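Lipocalin AI-4 (Rhodnius prolixus, PDB 5HA0) binds the cysteinyl leukotriene LTD4 within a lipocalin barrel, and probably serves the blood-feeding insect by sequestering such inflammatory lipids of its host. Local coordinates at residues A[30-35]-A[43-48]. Numbering follows the deposited sequence.
Sequences DWYLTH and VRCEKY. With LTD ((5~{S},6~{R},7~{E},9~{E},11~{Z},14~{Z})-6-[(2~{R})-2-azanyl-3-(2-hydroxy-2-oxoethylamino)-3-oxidanylidene-propyl]sulfanyl-5-oxidanyl-icosa-7,9,11,14-tetraenoic acid), chain B.
Trp31 and Tyr48 form an antiparallel hydrogen-bonded pair, Trp31 N donating to Tyr48 O at 2.9 Å and Tyr48 N to Trp31 O at 2.7 Å. Their side chains, with those of Leu33 and Glu46, share the tightly packed face that lines the lipocalin calyx. Tyr48 has CG anti to its carbonyl carbon (chi1 -75°), which lays the ring alongside Leu33, CE1 lying 4.1 Å from Leu33 CB. Tyr48 OH donates to Glu46 OE1 at 2.7 Å, on the syn side but 34° out of the carboxylate plane, while Arg44 NH1 forms a salt bridge to Glu46 OE2 on the anti side, also tilted from that plane; this double grip probably favours an ionised Glu46. The leukotriene tail runs past this face, with C12 at the Tyr48 ring edge and C20 3.9 Å from Trp31 CD1.

On the reverse face, partly open to solvent, Tyr32 meets Lys47. Lys47 CG sits over one face of the ring in a CH-pi contact, 4.2 Å from the centroid, whereas Cys45 SG approaches the ring edge. Asp30 OD2 and Lys47 NZ stay 4.4 Å apart, beyond a salt bridge. Where the strands part, a water joins Leu33 O, Arg44 O and Glu46 N.

The disulfide of Cys45 to Cys155 ties this hairpin to the C-terminal segment, and within the barrel strand 30-36 also pairs with strand 120-127, and strand 46-51 with strand 55-60.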
ATOM      1  N   ASP A  30       8.343  -5.139   9.544  1.00 11.03           N
ATOM      2  CA  ASP A  30       7.763  -3.798   9.578  1.00 11.50           C
ATOM      3  C   ASP A  30       8.052  -3.061   8.290  1.00  9.40           C
ATOM      4  O   ASP A  30       9.119  -3.233   7.715  1.00 10.33           O
ATOM      5  CB  ASP A  30       8.326  -2.980  10.737  1.00 10.69           C
ATOM      6  CG  ASP A  30       7.901  -3.498  12.088  1.00 11.80           C
ATOM      7  OD1 ASP A  30       6.899  -4.239  12.152  1.00 14.98           O
ATOM      8  OD2 ASP A  30       8.561  -3.134  13.083  1.00 15.09           O
ATOM      9  N   TRP A  31       7.116  -2.215   7.884  1.00  7.44           N
ATOM     10  CA  TRP A  31       7.281  -1.369   6.696  1.00  8.58           C
ATOM     11  C   TRP A  31       6.897   0.055   7.052  1.00  9.34           C
ATOM     12  O   TRP A  31       5.786   0.288   7.528  1.00  9.87           O
ATOM     13  CB  TRP A  31       6.396  -1.829   5.536  1.00  9.26           C
ATOM     14  CG  TRP A  31       6.841  -3.055   4.766  1.00  9.19           C
ATOM     15  CD1 TRP A  31       6.267  -4.303   4.800  1.00  8.74           C
ATOM     16  CD2 TRP A  31       7.903  -3.136   3.806  1.00  8.07           C
ATOM     17  NE1 TRP A  31       6.918  -5.150   3.945  1.00 10.47           N
ATOM     18  CE2 TRP A  31       7.927  -4.462   3.320  1.00  7.61           C
ATOM     19  CE3 TRP A  31       8.844  -2.221   3.321  1.00  8.21           C
ATOM     20  CZ2 TRP A  31       8.852  -4.896   2.367  1.00 11.11           C
ATOM     21  CZ3 TRP A  31       9.766  -2.651   2.377  1.00  8.89           C
ATOM     22  CH2 TRP A  31       9.758  -3.977   1.905  1.00  8.54           C
ATOM     23  N   TYR A  32       7.794   1.009   6.803  1.00  7.05           N
ATOM     24  CA  TYR A  32       7.474   2.416   7.021  1.00  5.99           C
ATOM     25  C   TYR A  32       6.996   3.070   5.737  1.00  5.64           C
ATOM     26  O   TYR A  32       7.627   2.932   4.697  1.00  6.59           O
ATOM     27  CB  TYR A  32       8.695   3.178   7.543  1.00  7.73           C
ATOM     28  CG  TYR A  32       9.166   2.702   8.902  1.00  9.14           C
ATOM     29  CD1 TYR A  32      10.008   1.597   9.020  1.00 11.27           C
ATOM     30  CD2 TYR A  32       8.770   3.351  10.066  1.00  8.33           C
ATOM     31  CE1 TYR A  32      10.437   1.151  10.261  1.00 11.27           C
ATOM     32  CE2 TYR A  32       9.195   2.922  11.308  1.00  9.11           C
ATOM     33  CZ  TYR A  32      10.029   1.824  11.398  1.00  9.87           C
ATOM     34  OH  TYR A  32      10.448   1.387  12.635  1.00 15.60           O
ATOM     35  N   LEU A  33       5.889   3.799   5.805  1.00  6.27           N
ATOM     36  CA  LEU A  33       5.394   4.515   4.630  1.00  5.87           C
ATOM     37  C   LEU A  33       6.107   5.849   4.527  1.00  6.72           C
ATOM     38  O   LEU A  33       5.748   6.801   5.212  1.00  8.75           O
ATOM     39  CB  LEU A  33       3.879   4.703   4.727  1.00  8.01           C
ATOM     40  CG  LEU A  33       3.184   5.456   3.592  1.00  6.78           C
ATOM     41  CD1 LEU A  33       3.605   4.943   2.230  1.00  6.79           C
ATOM     42  CD2 LEU A  33       1.671   5.364   3.738  1.00  7.87           C
ATOM     43  N   THR A  34       7.126   5.914   3.677  1.00  5.32           N
ATOM     44  CA  THR A  34       8.001   7.086   3.692  1.00  6.54           C
ATOM     45  C   THR A  34       7.656   8.126   2.619  1.00  5.67           C
ATOM     46  O   THR A  34       7.973   9.294   2.799  1.00  6.01           O
ATOM     47  CB  THR A  34       9.497   6.686   3.532  1.00  6.04           C
ATOM     48  OG1 THR A  34       9.690   5.983   2.293  1.00  7.38           O
ATOM     49  CG2 THR A  34       9.959   5.803   4.703  1.00  8.05           C
ATOM     50  N   HIS A  35       7.065   7.704   1.498  1.00  6.12           N
ATOM     51  CA  HIS A  35       6.723   8.617   0.405  1.00  6.32           C
ATOM     52  C   HIS A  35       5.432   8.195  -0.261  1.00  5.63           C
ATOM     53  O   HIS A  35       5.076   7.025  -0.221  1.00  6.67           O
ATOM     54  CB  HIS A  35       7.807   8.648  -0.679  1.00  6.02           C
ATOM     55  CG  HIS A  35       9.161   9.044  -0.197  1.00  7.36           C
ATOM     56  ND1 HIS A  35       9.932   8.235   0.612  1.00  7.33           N
ATOM     57  CD2 HIS A  35       9.918  10.133  -0.471  1.00 10.88           C
ATOM     58  CE1 HIS A  35      11.082   8.836   0.860  1.00  8.89           C
ATOM     59  NE2 HIS A  35      11.099   9.986   0.211  1.00 11.50           N
ATOM     60  N   VAL A  43       2.093  15.819   7.432  1.00 10.10           N
ATOM     61  CA  VAL A  43       2.600  14.491   7.142  1.00 10.73           C
ATOM     62  C   VAL A  43       2.927  13.746   8.440  1.00  8.90           C
ATOM     63  O   VAL A  43       3.213  14.339   9.489  1.00 11.86           O
ATOM     64  CB  VAL A  43       3.839  14.512   6.191  1.00  9.43           C
ATOM     65  CG1 VAL A  43       3.452  15.108   4.838  1.00 12.89           C
ATOM     66  CG2 VAL A  43       4.991  15.278   6.791  1.00 10.48           C
ATOM     67  N   ARG A  44       2.859  12.426   8.339  1.00  8.58           N
ATOM     68  CA  ARG A  44       2.984  11.520   9.470  1.00 10.14           C
ATOM     69  C   ARG A  44       3.934  10.396   9.098  1.00  7.56           C
ATOM     70  O   ARG A  44       4.300  10.246   7.932  1.00  7.38           O
ATOM     71  CB  ARG A  44       1.614  10.948   9.861  1.00  9.84           C
ATOM     72  CG  ARG A  44       0.622  11.979  10.389  1.00 11.81           C
ATOM     73  CD  ARG A  44      -0.767  11.358  10.541  1.00 14.54           C
ATOM     74  NE  ARG A  44      -1.325  10.988   9.240  1.00 16.40           N
ATOM     75  CZ  ARG A  44      -1.455   9.742   8.790  1.00 15.79           C
ATOM     76  NH1 ARG A  44      -1.092   8.714   9.545  1.00 16.43           N
ATOM     77  NH2 ARG A  44      -1.965   9.518   7.582  1.00 17.63           N
ATOM     78  N   CYS A  45       4.316   9.597  10.092  1.00  9.51           N
ATOM     79  CA  CYS A  45       5.102   8.404   9.830  1.00  8.00           C
ATOM     80  C   CYS A  45       4.351   7.159  10.277  1.00  7.40           C
ATOM     81  O   CYS A  45       4.304   6.837  11.470  1.00  9.46           O
ATOM     82  CB  CYS A  45       6.455   8.476  10.524  1.00  7.53           C
ATOM     83  SG  CYS A  45       7.520   7.065  10.129  1.00  9.39           S
ATOM     84  N   GLU A  46       3.759   6.484   9.305  1.00  6.73           N
ATOM     85  CA  GLU A  46       3.029   5.248   9.564  1.00  7.43           C
ATOM     86  C   GLU A  46       3.950   4.046   9.487  1.00  7.20           C
ATOM     87  O   GLU A  46       4.613   3.824   8.474  1.00  7.93           O
ATOM     88  CB  GLU A  46       1.881   5.079   8.563  1.00  8.79           C
ATOM     89  CG  GLU A  46       0.817   6.152   8.680  1.00 10.37           C
ATOM     90  CD  GLU A  46      -0.375   5.909   7.763  1.00  8.75           C
ATOM     91  OE1 GLU A  46      -0.231   5.168   6.776  1.00 11.24           O
ATOM     92  OE2 GLU A  46      -1.437   6.499   8.048  1.00 12.60           O
ATOM     93  N   LYS A  47       3.983   3.278  10.568  1.00  7.39           N
ATOM     94  CA  LYS A  47       4.711   2.021  10.615  1.00  7.36           C
ATOM     95  C   LYS A  47       3.702   0.889  10.506  1.00  9.16           C
ATOM     96  O   LYS A  47       2.839   0.720  11.377  1.00  9.74           O
ATOM     97  CB  LYS A  47       5.525   1.892  11.902  1.00  8.70           C
ATOM     98  CG  LYS A  47       6.235   0.548  12.042  1.00 10.94           C
ATOM     99  CD  LYS A  47       7.214   0.533  13.208  1.00 17.07           C
ATOM    100  CE  LYS A  47       6.518   0.795  14.529  1.00 28.47           C
ATOM    101  NZ  LYS A  47       5.784  -0.397  15.026  1.00 33.67           N
ATOM    102  N   TYR A  48       3.805   0.134   9.418  1.00  8.91           N
ATOM    103  CA  TYR A  48       2.930  -0.999   9.172  1.00  8.32           C
ATOM    104  C   TYR A  48       3.564  -2.254   9.729  1.00  9.92           C
ATOM    105  O   TYR A  48       4.625  -2.676   9.283  1.00 10.69           O
ATOM    106  CB  TYR A  48       2.656  -1.144   7.670  1.00  8.16           C
ATOM    107  CG  TYR A  48       1.700  -0.108   7.147  1.00  7.88           C
ATOM    108  CD1 TYR A  48       2.083   1.221   7.032  1.00  7.93           C
ATOM    109  CD2 TYR A  48       0.405  -0.453   6.757  1.00 10.67           C
ATOM    110  CE1 TYR A  48       1.200   2.192   6.567  1.00  8.34           C
ATOM    111  CE2 TYR A  48      -0.484   0.506   6.288  1.00  9.36           C
ATOM    112  CZ  TYR A  48      -0.083   1.829   6.187  1.00  9.64           C
ATOM    113  OH  TYR A  48      -0.958   2.796   5.728  1.00 10.79           O
TER
HETATM  114  O2  LTD B 201      -4.411   5.344  -0.719  1.00 12.16           O
HETATM  115  C1  LTD B 201      -4.246   6.547  -0.434  1.00 14.38           C
HETATM  116  O1  LTD B 201      -3.214   6.962   0.141  1.00 14.06           O
HETATM  117  C2  LTD B 201      -5.326   7.529  -0.804  1.00 13.15           C
HETATM  118  C3  LTD B 201      -6.058   8.005   0.446  1.00 17.54           C
HETATM  119  C4  LTD B 201      -6.402   6.839   1.368  1.00 21.02           C
HETATM  120  C5  LTD B 201      -7.295   7.320   2.504  1.00 23.73           C
HETATM  121  O3  LTD B 201      -6.555   8.165   3.390  1.00 24.13           O
HETATM  122  C6  LTD B 201      -7.889   6.156   3.289  1.00 18.77           C
HETATM  123  C7  LTD B 201      -6.816   5.321   3.966  1.00 20.58           C
HETATM  124  C8  LTD B 201      -6.618   4.033   3.650  1.00 16.44           C
HETATM  125  C9  LTD B 201      -5.589   3.243   4.334  1.00 11.13           C
HETATM  126  C10 LTD B 201      -5.449   1.924   4.174  1.00 13.20           C
HETATM  127  C11 LTD B 201      -4.397   1.235   4.925  1.00 13.98           C
HETATM  128  C12 LTD B 201      -4.114  -0.072   4.876  1.00 12.36           C
HETATM  129  C13 LTD B 201      -4.825  -1.084   4.008  1.00 12.49           C
HETATM  130  C14 LTD B 201      -4.313  -1.006   2.581  1.00 12.84           C
HETATM  131  C15 LTD B 201      -3.163  -1.544   2.163  1.00 15.31           C
HETATM  132  C16 LTD B 201      -2.231  -2.310   3.073  1.00 18.09           C
HETATM  133  C17 LTD B 201      -0.782  -1.906   2.823  1.00 18.53           C
HETATM  134  C18 LTD B 201       0.161  -2.861   3.547  1.00 20.98           C
HETATM  135  C19 LTD B 201       1.596  -2.356   3.555  1.00 20.80           C
HETATM  136  C20 LTD B 201       2.500  -3.347   4.262  1.00 20.16           C
HETATM  137  O32 LTD B 201      -5.804   6.074   9.563  1.00 22.17           O
HETATM  138  C21 LTD B 201      -6.570   5.926   8.592  1.00 22.79           C
HETATM  139  O31 LTD B 201      -6.178   5.980   7.410  1.00 24.45           O
HETATM  140  CA3 LTD B 201      -8.032   5.670   8.838  1.00 22.51           C
HETATM  141  N3  LTD B 201      -8.767   5.604   7.585  1.00 23.04           N
HETATM  142  C22 LTD B 201     -10.068   5.888   7.574  1.00 30.54           C
HETATM  143  O33 LTD B 201     -10.666   6.201   8.591  1.00 33.33           O
HETATM  144  CA2 LTD B 201     -10.823   5.810   6.276  1.00 29.53           C
HETATM  145  CB2 LTD B 201      -9.919   5.434   5.106  1.00 27.17           C
HETATM  146  SG2 LTD B 201      -9.003   6.871   4.520  1.00 35.80           S
HETATM  147  N2  LTD B 201     -11.461   7.117   6.023  1.00 33.64           N
HETATM  148  O   HOH W   1       3.813   7.741   6.725  1.00  7.32           O